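Local coordinates for hypothetical protein yfcE (Escherichia coli, PDB 1SU1) that belongs to the calcineurin-like phosphoesterase superfamily and binds two zinc ions at neighbouring sites, at residues 61-66 and 105-110. Numbering follows the deposited sequence.
With ZN (zinc ion), chain E.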
loop_
_atom_site.group_PDB
_atom_site.type_symbol
_atom_site.label_atom_id
_atom_site.label_comp_id
_atom_site.label_asym_id
_atom_site.label_seq_id
_atom_site.Cartn_x
_atom_site.Cartn_y
_atom_site.Cartn_z
ATOM N N ASP A 61 -15.655 -6.213 0.796
ATOM C CA ASP A 61 -16.368 -6.127 -0.481
ATOM C C ASP A 61 -17.787 -5.657 -0.172
ATOM O O ASP A 61 -18.775 -6.402 -0.287
ATOM C CB ASP A 61 -16.316 -7.477 -1.207
ATOM C CG ASP A 61 -14.919 -7.786 -1.746
ATOM O OD1 ASP A 61 -13.950 -7.206 -1.208
ATOM O OD2 ASP A 61 -14.780 -8.606 -2.677
ATOM N N VAL A 62 -17.824 -4.393 0.242
ATOM C CA VAL A 62 -19.008 -3.690 0.677
ATOM C C VAL A 62 -19.946 -3.108 -0.391
ATOM O O VAL A 62 -21.107 -3.509 -0.465
ATOM C CB VAL A 62 -18.568 -2.572 1.649
ATOM C CG1 VAL A 62 -19.767 -1.955 2.339
ATOM C CG2 VAL A 62 -17.587 -3.146 2.676
ATOM N N LEU A 63 -19.452 -2.182 -1.212
ATOM C CA LEU A 63 -20.293 -1.527 -2.215
ATOM C C LEU A 63 -20.169 -1.931 -3.678
ATOM O O LEU A 63 -21.165 -1.946 -4.412
ATOM C CB LEU A 63 -20.095 -0.018 -2.123
ATOM C CG LEU A 63 -20.203 0.564 -0.715
ATOM C CD1 LEU A 63 -19.848 2.039 -0.745
ATOM C CD2 LEU A 63 -21.623 0.356 -0.181
ATOM N N ASN A 64 -18.955 -2.244 -4.118
ATOM C CA ASN A 64 -18.729 -2.613 -5.514
ATOM C C ASN A 64 -19.159 -4.053 -5.813
ATOM O O ASN A 64 -18.856 -4.979 -5.053
ATOM C CB ASN A 64 -17.244 -2.367 -5.846
ATOM C CG ASN A 64 -16.817 -2.943 -7.177
ATOM O OD1 ASN A 64 -17.515 -2.836 -8.188
ATOM N ND2 ASN A 64 -15.637 -3.541 -7.187
ATOM N N HIS A 65 -19.886 -4.233 -6.914
ATOM C CA HIS A 65 -20.350 -5.561 -7.300
ATOM C C HIS A 65 -19.193 -6.466 -7.712
ATOM O O HIS A 65 -19.266 -7.688 -7.559
ATOM C CB HIS A 65 -21.368 -5.459 -8.447
ATOM C CG HIS A 65 -20.812 -4.883 -9.712
ATOM N ND1 HIS A 65 -20.311 -5.664 -10.731
ATOM C CD2 HIS A 65 -20.679 -3.598 -10.127
ATOM C CE1 HIS A 65 -19.895 -4.891 -11.717
ATOM N NE2 HIS A 65 -20.105 -3.631 -11.377
ATOM N N GLY A 66 -18.124 -5.858 -8.217
ATOM C CA GLY A 66 -16.984 -6.632 -8.661
ATOM C C GLY A 66 -17.060 -6.793 -10.167
ATOM O O GLY A 66 -18.064 -7.284 -10.676
ATOM N N MET A 105 -14.337 6.898 1.752
ATOM C CA MET A 105 -14.785 8.277 1.954
ATOM C C MET A 105 -16.313 8.356 2.169
ATOM O O MET A 105 -16.799 9.348 2.726
ATOM C CB MET A 105 -14.363 9.177 0.785
ATOM C CG MET A 105 -14.252 10.655 1.116
ATOM S SD MET A 105 -14.775 11.736 -0.237
ATOM C CE MET A 105 -15.054 13.269 0.644
ATOM N N LEU A 106 -17.037 7.322 1.750
ATOM C CA LEU A 106 -18.491 7.295 1.921
ATOM C C LEU A 106 -18.909 6.690 3.262
ATOM O O LEU A 106 -19.784 7.227 3.941
ATOM C CB LEU A 106 -19.147 6.510 0.781
ATOM C CG LEU A 106 -19.174 7.186 -0.592
ATOM C CD1 LEU A 106 -19.898 6.300 -1.593
ATOM C CD2 LEU A 106 -19.871 8.530 -0.486
ATOM N N LEU A 107 -18.265 5.587 3.642
ATOM C CA LEU A 107 -18.559 4.888 4.889
ATOM C C LEU A 107 -17.892 5.529 6.107
ATOM O O LEU A 107 -16.717 5.904 6.064
ATOM C CB LEU A 107 -18.146 3.419 4.751
ATOM C CG LEU A 107 -18.825 2.709 3.571
ATOM C CD1 LEU A 107 -18.153 1.360 3.305
ATOM C CD2 LEU A 107 -20.314 2.513 3.891
ATOM N N HIS A 108 -18.648 5.643 7.199
ATOM C CA HIS A 108 -18.156 6.278 8.415
ATOM C C HIS A 108 -17.476 5.400 9.453
ATOM O O HIS A 108 -17.467 5.724 10.641
ATOM C CB HIS A 108 -19.286 7.062 9.073
ATOM C CG HIS A 108 -19.837 8.148 8.204
ATOM N ND1 HIS A 108 -20.914 8.921 8.573
ATOM C CD2 HIS A 108 -19.455 8.588 6.983
ATOM C CE1 HIS A 108 -21.176 9.794 7.613
ATOM N NE2 HIS A 108 -20.304 9.611 6.638
ATOM N N PHE A 109 -16.918 4.284 9.006
ATOM C CA PHE A 109 -16.179 3.393 9.888
ATOM C C PHE A 109 -14.957 2.937 9.078
ATOM O O PHE A 109 -15.001 2.895 7.846
ATOM C CB PHE A 109 -17.040 2.194 10.341
ATOM C CG PHE A 109 -17.706 1.448 9.217
ATOM C CD1 PHE A 109 -18.939 1.860 8.720
ATOM C CD2 PHE A 109 -17.092 0.344 8.644
ATOM C CE1 PHE A 109 -19.555 1.171 7.685
ATOM C CE2 PHE A 109 -17.703 -0.352 7.602
ATOM C CZ PHE A 109 -18.932 0.067 7.120
ATOM N N PRO A 110 -13.845 2.611 9.759
ATOM C CA PRO A 110 -12.593 2.166 9.121
ATOM C C PRO A 110 -12.703 0.854 8.349
ATOM O O PRO A 110 -13.035 -0.178 8.926
ATOM C CB PRO A 110 -11.621 2.025 10.299
ATOM C CG PRO A 110 -12.224 2.891 11.376
ATOM C CD PRO A 110 -13.699 2.660 11.225
HETATM ZN ZN ZN E . -13.554 -10.609 -2.611
#
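Val62 and Leu107 meet through their methyl groups where a metal-binding loop of the calcineurin-like phosphoesterase fold, the one after strand 55-58, packs against the end of helix 101-106. The contact is wholly apolar, with no hydrogen bond passing between the segments. Val62 CG1 and Leu107 CD1 approach tip to tip at 3.8 Å, and the backbones stay well apart, 9.6 Å between Val62 CA and Leu107 CA. With chi1 at -170°, Val62 holds CG1 anti to its own backbone N, the branch that reaches Leu107. Leu63 packs more loosely beside this pair: its CD1 lies 4.3 Å from Leu106 CD1 and 4.4 Å from Leu107 CD1, touching both leucines with one methyl. Helix 77-85 adds to the packing: Val80 and Val81 touch Leu63, Val81 also touches Leu106, and Leu84 touches Val62. Leu107 is the first residue to leave the helical conformation, and the backbone N of the following His108 is hydrogen-bonded to Asn85 OD1.

Asp61, next to Val62 in the chain, serves the metal site. Asp61 OD2 binds a zinc ion at 2.3 Å, together with Asn97, His129 and His151, while Asp61 OD1 accepts a hydrogen bond from Cys98 N, which helps fix the rotation of the carboxylate. The loop thus joins the zinc site to the hydrophobic packing within two consecutive residues. Farther along, an Asx turn shapes the chain: Gly66 N donates to Asn64 OD1 at 3.1 Å, nearly straight at 163° but from above the carbonyl plane.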